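Local coordinates for ribulose-bisphosphate carboxylase (Alicyclobacillus acidocaldarius subsp. acidocaldarius, PDB 4NAS), which belongs to the RuBisCO large-chain family, with an N-terminal domain joined to a TIM-barrel domain that binds calcium, at residues B[147-152]-B[161-166]; B[382-387]-B[392-397]. All coordinates share one frame; numbering follows the deposited sequence.

Overall arrangement
Both contacts belong to the TIM-barrel domain of the chain and follow one another along it, contact 1 being complete long before residue 382. Contact 1 (147-152 with 161-166) folds the loop after strand 144-146 against helix 157-168, while contact 2 (382-387 with 392-397) packs the end of helix 371-386 against the short helix 391-394. Their centres are 27 Å apart and their nearest atoms about 11 Å, so they do not touch. Strand 144-146 pairs in parallel with strand 357-359, the strand that comes before helix 371-386. The beginning and end of the barrel domain are thereby neighbours in space, as closure of a barrel requires.

Contact 1 of 2, residues B[147-152]-B[161-166]; sequences SIFKAC and VEAFGE
Phe149 reaches from its loop to segment 161-166 of helix 157-168 and brings the CE2-CZ end of its ring against two successive residues, Ala163 and Phe164. Ring atom CE2 of Phe149 stands 3.9 Å from CB of Ala163, and the neighbouring CZ comes to 3.8 Å from CB of Phe164. The same end passes close to the helix backbone, with CZ of Phe149 4.0 Å from CA of Phe164. Only the far end of the ring is used. The CA-CB bond of Phe149 does not aim at the helix, and it is the length of the side chain that carries the ring across the 7.4 Å between CA of Phe149 and CA of Ala163.

Ala163 suits its place because its CB points at the loop yet is small, so the aromatic ring can settle close to the helix surface. Phe164 meets Phe149 through its CB, while its own ring is turned elsewhere: with CG anti to the backbone N (chi1 173°), the ring is carried beyond the contact, to stack with Tyr196 of helix 189-207. Phe149 CZ lies near the plane of the Phe164 ring, at its edge, so the two rings are not stacked on each other. Both Phe149 and Phe164 are buried, and both also touch Val175. Polar links flank this apolar patch, since Gln167 hydrogen-bonds through its side chain to Ser147 OG and to the carbonyl O of Ala163.

Val175 precedes carboxylated Lys176, a calcium ligand like Asp178, which Cys152 touches, and the Phe149 side chain is about 8 Å from a bound calcium ion. The geometry is that of a TIM-barrel beta-alpha unit, in which the loop leaving strand 144-146 folds back onto helix 157-168.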
ATOM      1  N   SER B 147      22.267  -1.100 -15.999  1.00 23.22           N
ATOM      2  CA  SER B 147      22.049   0.263 -16.521  1.00 22.51           C
ATOM      3  C   SER B 147      20.542   0.586 -16.554  1.00 27.16           C
ATOM      4  O   SER B 147      19.702  -0.312 -16.631  1.00 25.77           O
ATOM      5  CB  SER B 147      22.706   0.440 -17.909  1.00 25.11           C
ATOM      6  OG  SER B 147      22.665   1.790 -18.358  1.00 30.26           O
ATOM      7  N   ILE B 148      20.190   1.863 -16.425  1.00 22.61           N
ATOM      8  CA  ILE B 148      18.792   2.271 -16.483  1.00 21.43           C
ATOM      9  C   ILE B 148      18.561   3.243 -17.635  1.00 22.88           C
ATOM     10  O   ILE B 148      19.306   4.207 -17.774  1.00 28.37           O
ATOM     11  CB  ILE B 148      18.362   2.978 -15.176  1.00 27.44           C
ATOM     12  CG1 ILE B 148      18.682   2.100 -13.960  1.00 24.23           C
ATOM     13  CG2 ILE B 148      16.896   3.369 -15.245  1.00 29.37           C
ATOM     14  CD1 ILE B 148      18.884   2.859 -12.660  1.00 23.32           C
ATOM     15  N   PHE B 149      17.532   2.993 -18.444  1.00 31.52           N
ATOM     16  CA  PHE B 149      17.118   3.918 -19.506  1.00 29.52           C
ATOM     17  C   PHE B 149      17.015   5.345 -18.997  1.00 26.99           C
ATOM     18  O   PHE B 149      16.355   5.608 -18.001  1.00 23.46           O
ATOM     19  CB  PHE B 149      15.757   3.518 -20.095  1.00 26.20           C
ATOM     20  CG  PHE B 149      15.850   2.551 -21.220  1.00 34.73           C
ATOM     21  CD1 PHE B 149      15.984   1.192 -20.977  1.00 34.11           C
ATOM     22  CD2 PHE B 149      15.825   2.994 -22.533  1.00 31.25           C
ATOM     23  CE1 PHE B 149      16.091   0.301 -22.036  1.00 35.13           C
ATOM     24  CE2 PHE B 149      15.922   2.099 -23.579  1.00 28.87           C
ATOM     25  CZ  PHE B 149      16.053   0.756 -23.328  1.00 28.28           C
ATOM     26  N   LYS B 150      17.655   6.277 -19.683  1.00 29.63           N
ATOM     27  CA  LYS B 150      17.572   7.665 -19.236  1.00 31.85           C
ATOM     28  C   LYS B 150      16.243   8.310 -19.659  1.00 26.65           C
ATOM     29  O   LYS B 150      15.763   9.256 -19.013  1.00 26.33           O
ATOM     30  CB  LYS B 150      18.781   8.472 -19.729  1.00 36.20           C
ATOM     31  CG  LYS B 150      18.804   8.763 -21.217  1.00 33.82           C
ATOM     32  CD  LYS B 150      20.103   9.451 -21.599  1.00 38.00           C
ATOM     33  CE  LYS B 150      20.159   9.756 -23.087  1.00 40.89           C
ATOM     34  NZ  LYS B 150      21.553  10.025 -23.528  1.00 49.26           N
ATOM     35  N   ALA B 151      15.636   7.769 -20.714  1.00 27.46           N
ATOM     36  CA  ALA B 151      14.426   8.347 -21.325  1.00 34.52           C
ATOM     37  C   ALA B 151      13.600   7.276 -22.035  1.00 40.81           C
ATOM     38  O   ALA B 151      14.143   6.490 -22.816  1.00 37.48           O
ATOM     39  CB  ALA B 151      14.797   9.448 -22.304  1.00 30.19           C
ATOM     40  N   CYS B 152      12.291   7.252 -21.781  1.00 38.83           N
ATOM     41  CA  CYS B 152      11.426   6.209 -22.341  1.00 36.75           C
ATOM     42  C   CYS B 152      10.187   6.772 -23.046  1.00 34.67           C
ATOM     43  O   CYS B 152      10.029   6.646 -24.271  1.00 33.92           O
ATOM     44  CB  CYS B 152      10.984   5.242 -21.241  1.00 39.93           C
ATOM     45  SG  CYS B 152      12.343   4.398 -20.399  1.00 42.50           S
ATOM     46  N   VAL B 161      15.482   1.250 -29.184  1.00 39.10           N
ATOM     47  CA  VAL B 161      16.399   0.158 -29.491  1.00 39.09           C
ATOM     48  C   VAL B 161      17.841   0.638 -29.493  1.00 40.09           C
ATOM     49  O   VAL B 161      18.735  -0.021 -28.934  1.00 37.51           O
ATOM     50  CB  VAL B 161      16.031  -0.517 -30.830  1.00 38.60           C
ATOM     51  CG1 VAL B 161      17.253  -1.184 -31.481  1.00 39.98           C
ATOM     52  CG2 VAL B 161      14.888  -1.510 -30.622  1.00 38.13           C
ATOM     53  N   GLU B 162      18.054   1.802 -30.103  1.00 38.82           N
ATOM     54  CA  GLU B 162      19.379   2.402 -30.170  1.00 44.49           C
ATOM     55  C   GLU B 162      19.893   2.726 -28.779  1.00 48.23           C
ATOM     56  O   GLU B 162      21.082   2.536 -28.486  1.00 37.87           O
ATOM     57  CB  GLU B 162      19.354   3.669 -31.023  1.00 48.67           C
ATOM     58  CG  GLU B 162      20.619   4.489 -30.921  1.00 49.62           C
ATOM     59  N   ALA B 163      18.988   3.213 -27.929  1.00 36.25           N
ATOM     60  CA  ALA B 163      19.321   3.572 -26.562  1.00 34.55           C
ATOM     61  C   ALA B 163      19.668   2.299 -25.798  1.00 33.28           C
ATOM     62  O   ALA B 163      20.532   2.305 -24.923  1.00 32.48           O
ATOM     63  CB  ALA B 163      18.149   4.300 -25.900  1.00 33.44           C
ATOM     64  N   PHE B 164      18.990   1.208 -26.133  1.00 33.20           N
ATOM     65  CA  PHE B 164      19.279  -0.060 -25.488  1.00 36.85           C
ATOM     66  C   PHE B 164      20.661  -0.517 -25.923  1.00 33.42           C
ATOM     67  O   PHE B 164      21.452  -0.990 -25.106  1.00 34.19           O
ATOM     68  CB  PHE B 164      18.224  -1.121 -25.824  1.00 39.02           C
ATOM     69  CG  PHE B 164      18.576  -2.493 -25.324  1.00 36.77           C
ATOM     70  CD1 PHE B 164      18.328  -2.847 -24.010  1.00 29.60           C
ATOM     71  CD2 PHE B 164      19.190  -3.415 -26.161  1.00 38.84           C
ATOM     72  CE1 PHE B 164      18.665  -4.107 -23.537  1.00 36.53           C
ATOM     73  CE2 PHE B 164      19.534  -4.672 -25.696  1.00 40.04           C
ATOM     74  CZ  PHE B 164      19.268  -5.017 -24.379  1.00 41.88           C
ATOM     75  N   GLY B 165      20.949  -0.344 -27.212  1.00 35.42           N
ATOM     76  CA  GLY B 165      22.204  -0.783 -27.787  1.00 36.90           C
ATOM     77  C   GLY B 165      23.408  -0.081 -27.191  1.00 44.42           C
ATOM     78  O   GLY B 165      24.410  -0.723 -26.878  1.00 44.04           O
ATOM     79  N   GLU B 166      23.307   1.238 -27.045  1.00 36.76           N
ATOM     80  CA  GLU B 166      24.343   2.033 -26.395  1.00 53.26           C
ATOM     81  C   GLU B 166      24.701   1.490 -25.022  1.00 34.82           C
ATOM     82  O   GLU B 166      25.870   1.327 -24.714  1.00 45.78           O
ATOM     83  CB  GLU B 166      23.922   3.499 -26.282  1.00 56.93           C
ATOM     84  CG  GLU B 166      23.899   4.246 -27.611  1.00 60.04           C
ATOM     85  CD  GLU B 166      25.256   4.269 -28.310  1.00 72.27           C
ATOM     86  OE1 GLU B 166      25.528   3.367 -29.137  1.00 71.52           O
ATOM     87  OE2 GLU B 166      26.048   5.199 -28.038  1.00 79.18           O
TER

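Contact 2 of 2, residues B[382-387]-B[392-397]; sequences IWAVEH and EEAAKD
Trp383 turns its indole toward Ala394 by setting CG anti to the backbone N (chi1 -177°). CZ3, on the six-membered ring of Trp383, thereby comes to 4.1 Å from CB of Ala394. The methyl group lies at the rim of the indole, near its plane, and not over a face. Ala384, next in the helix, needs no torsion: its CB points toward the other segment and meets CB of Ala394 at 3.6 Å. One methyl of Ala394 thus touches both partners.

Small residues suit this site. The CA atoms of Ala384 and Ala394 are 5.9 Å apart, a close spacing that the two methyl groups fill. Tryptophan serves beside them because its broad indole extends the apolar surface past the alanine pair.

His387, the first residue to leave helical geometry, hydrogen-bonds back to the last turn of the helix. Its ND1 donates to the carbonyl O of Trp383 at 3.0 Å, with an N-H...O angle of 161°. The acceptor lies in the imidazole plane, whereas the donor is tilted 22° from the carbonyl plane. The backbone N of His387 reaches the same oxygen from the opposite face, so two bonds grip this oxygen. ND1 also stands 3.3 Å above the plane of the indole, toward its rim, and this would help hold the Trp383 ring in place.

Beyond the two segments, Arg398 makes a cation-pi contact with Trp383 and hydrogen-bonds to the carbonyl O of Ala394. Val389 of the connecting loop touches both Trp383 and Ala394. Helix 371-386 rests through Ile382 and Val385 on helix 345-352, and Ala394 and Ala395 lean on helix 399-408.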
ATOM      1  N   ILE B 382      35.900  -3.188 -11.402  1.00 31.60           N
ATOM      2  CA  ILE B 382      35.773  -4.589 -11.016  1.00 25.75           C
ATOM      3  C   ILE B 382      37.111  -5.292 -11.231  1.00 30.86           C
ATOM      4  O   ILE B 382      37.607  -5.999 -10.348  1.00 30.95           O
ATOM      5  CB  ILE B 382      34.626  -5.287 -11.785  1.00 24.73           C
ATOM      6  CG1 ILE B 382      33.274  -4.844 -11.199  1.00 27.72           C
ATOM      7  CG2 ILE B 382      34.789  -6.823 -11.743  1.00 26.64           C
ATOM      8  CD1 ILE B 382      32.045  -5.485 -11.849  1.00 33.68           C
ATOM      9  N   TRP B 383      37.716  -5.067 -12.391  1.00 36.22           N
ATOM     10  CA  TRP B 383      39.038  -5.625 -12.676  1.00 41.76           C
ATOM     11  C   TRP B 383      40.082  -5.196 -11.645  1.00 35.37           C
ATOM     12  O   TRP B 383      40.869  -6.015 -11.167  1.00 34.43           O
ATOM     13  CB  TRP B 383      39.515  -5.251 -14.082  1.00 31.62           C
ATOM     14  CG  TRP B 383      40.848  -5.877 -14.417  1.00 39.75           C
ATOM     15  CD1 TRP B 383      41.057  -7.070 -15.044  1.00 39.77           C
ATOM     16  CD2 TRP B 383      42.146  -5.349 -14.118  1.00 43.92           C
ATOM     17  NE1 TRP B 383      42.403  -7.316 -15.162  1.00 41.21           N
ATOM     18  CE2 TRP B 383      43.094  -6.274 -14.603  1.00 43.46           C
ATOM     19  CE3 TRP B 383      42.599  -4.183 -13.492  1.00 44.13           C
ATOM     20  CZ2 TRP B 383      44.468  -6.073 -14.479  1.00 45.93           C
ATOM     21  CZ3 TRP B 383      43.961  -3.985 -13.369  1.00 46.54           C
ATOM     22  CH2 TRP B 383      44.880  -4.926 -13.858  1.00 47.39           C
ATOM     23  N   ALA B 384      40.078  -3.916 -11.302  1.00 35.23           N
ATOM     24  CA  ALA B 384      41.093  -3.395 -10.400  1.00 39.74           C
ATOM     25  C   ALA B 384      40.983  -4.096  -9.055  1.00 33.38           C
ATOM     26  O   ALA B 384      41.984  -4.555  -8.499  1.00 43.99           O
ATOM     27  CB  ALA B 384      40.965  -1.879 -10.241  1.00 39.68           C
ATOM     28  N   VAL B 385      39.762  -4.177  -8.542  1.00 31.42           N
ATOM     29  CA  VAL B 385      39.519  -4.834  -7.255  1.00 39.95           C
ATOM     30  C   VAL B 385      39.971  -6.289  -7.254  1.00 42.37           C
ATOM     31  O   VAL B 385      40.658  -6.734  -6.331  1.00 44.99           O
ATOM     32  CB  VAL B 385      38.040  -4.800  -6.865  1.00 31.73           C
ATOM     33  CG1 VAL B 385      37.806  -5.643  -5.611  1.00 33.19           C
ATOM     34  CG2 VAL B 385      37.585  -3.375  -6.638  1.00 33.51           C
ATOM     35  N   GLU B 386      39.575  -7.021  -8.291  1.00 37.82           N
ATOM     36  CA  GLU B 386      39.915  -8.432  -8.417  1.00 41.17           C
ATOM     37  C   GLU B 386      41.416  -8.654  -8.412  1.00 44.55           C
ATOM     38  O   GLU B 386      41.891  -9.698  -7.973  1.00 49.54           O
ATOM     39  CB  GLU B 386      39.329  -9.014  -9.700  1.00 47.16           C
ATOM     40  CG  GLU B 386      37.822  -9.248  -9.668  1.00 48.20           C
ATOM     41  CD  GLU B 386      37.323  -9.903 -10.948  1.00 59.23           C
ATOM     42  OE1 GLU B 386      38.162 -10.181 -11.837  1.00 64.21           O
ATOM     43  OE2 GLU B 386      36.099 -10.138 -11.071  1.00 61.96           O
ATOM     44  N   HIS B 387      42.165  -7.673  -8.907  1.00 43.42           N
ATOM     45  CA  HIS B 387      43.616  -7.819  -9.000  1.00 47.08           C
ATOM     46  C   HIS B 387      44.388  -7.006  -7.957  1.00 48.97           C
ATOM     47  O   HIS B 387      45.617  -6.887  -8.030  1.00 52.13           O
ATOM     48  CB  HIS B 387      44.097  -7.539 -10.425  1.00 50.56           C
ATOM     49  CG  HIS B 387      43.591  -8.532 -11.429  1.00 49.00           C
ATOM     50  ND1 HIS B 387      42.352  -8.425 -12.022  1.00 50.61           N
ATOM     51  CD2 HIS B 387      44.142  -9.671 -11.909  1.00 47.93           C
ATOM     52  CE1 HIS B 387      42.169  -9.446 -12.842  1.00 48.38           C
ATOM     53  NE2 HIS B 387      43.242 -10.214 -12.794  1.00 47.98           N
ATOM     54  N   GLU B 392      43.236   4.293  -9.251  1.00 47.73           N
ATOM     55  CA  GLU B 392      44.060   5.330  -9.843  1.00 50.03           C
ATOM     56  C   GLU B 392      45.199   4.698 -10.638  1.00 52.71           C
ATOM     57  O   GLU B 392      45.606   5.203 -11.691  1.00 50.77           O
ATOM     58  CB  GLU B 392      44.598   6.241  -8.741  1.00 56.53           C
ATOM     59  CG  GLU B 392      45.447   7.394  -9.237  1.00 70.57           C
ATOM     60  CD  GLU B 392      46.233   8.069  -8.121  1.00 79.05           C
ATOM     61  OE1 GLU B 392      45.816   7.966  -6.944  1.00 82.32           O
ATOM     62  OE2 GLU B 392      47.271   8.693  -8.423  1.00 81.43           O
ATOM     63  N   GLU B 393      45.703   3.578 -10.129  1.00 51.34           N
ATOM     64  CA  GLU B 393      46.750   2.828 -10.813  1.00 57.82           C
ATOM     65  C   GLU B 393      46.204   2.116 -12.054  1.00 51.48           C
ATOM     66  O   GLU B 393      46.778   2.229 -13.139  1.00 57.76           O
ATOM     67  CB  GLU B 393      47.411   1.834  -9.848  1.00 65.57           C
ATOM     68  CG  GLU B 393      48.610   1.089 -10.408  1.00 74.85           C
ATOM     69  CD  GLU B 393      49.398   0.371  -9.321  1.00 81.71           C
ATOM     70  OE1 GLU B 393      49.641  -0.848  -9.461  1.00 79.87           O
ATOM     71  OE2 GLU B 393      49.776   1.030  -8.325  1.00 85.80           O
ATOM     72  N   ALA B 394      45.097   1.390 -11.883  1.00 45.29           N
ATOM     73  CA  ALA B 394      44.442   0.690 -12.988  1.00 46.62           C
ATOM     74  C   ALA B 394      44.069   1.657 -14.111  1.00 47.90           C
ATOM     75  O   ALA B 394      44.151   1.320 -15.294  1.00 48.58           O
ATOM     76  CB  ALA B 394      43.185  -0.066 -12.492  1.00 37.50           C
ATOM     77  N   ALA B 395      43.670   2.864 -13.723  1.00 47.36           N
ATOM     78  CA  ALA B 395      43.125   3.834 -14.661  1.00 46.25           C
ATOM     79  C   ALA B 395      44.208   4.436 -15.570  1.00 54.36           C
ATOM     80  O   ALA B 395      43.904   5.153 -16.524  1.00 56.24           O
ATOM     81  CB  ALA B 395      42.333   4.921 -13.912  1.00 40.23           C
ATOM     82  N   LYS B 396      45.471   4.125 -15.282  1.00 57.59           N
ATOM     83  CA  LYS B 396      46.554   4.484 -16.192  1.00 56.68           C
ATOM     84  C   LYS B 396      46.439   3.765 -17.543  1.00 47.12           C
ATOM     85  O   LYS B 396      46.795   4.328 -18.563  1.00 48.72           O
ATOM     86  CB  LYS B 396      47.935   4.258 -15.556  1.00 64.41           C
ATOM     87  CG  LYS B 396      48.326   5.288 -14.488  1.00 51.77           C
ATOM     88  CD  LYS B 396      49.833   5.311 -14.214  1.00 55.67           C
ATOM     89  CE  LYS B 396      50.376   3.992 -13.657  1.00 56.18           C
ATOM     90  NZ  LYS B 396      51.878   4.028 -13.535  1.00 60.40           N
ATOM     91  N   ASP B 397      45.923   2.537 -17.556  1.00 53.70           N
ATOM     92  CA  ASP B 397      45.760   1.806 -18.815  1.00 53.69           C
ATOM     93  C   ASP B 397      44.316   1.710 -19.305  1.00 53.93           C
ATOM     94  O   ASP B 397      44.050   1.088 -20.334  1.00 42.52           O
ATOM     95  CB  ASP B 397      46.325   0.389 -18.700  1.00 53.05           C
ATOM     96  CG  ASP B 397      47.798   0.373 -18.373  1.00 64.23           C
ATOM     97  OD1 ASP B 397      48.617   0.766 -19.240  1.00 67.73           O
ATOM     98  OD2 ASP B 397      48.138  -0.046 -17.245  1.00 68.37           O
TER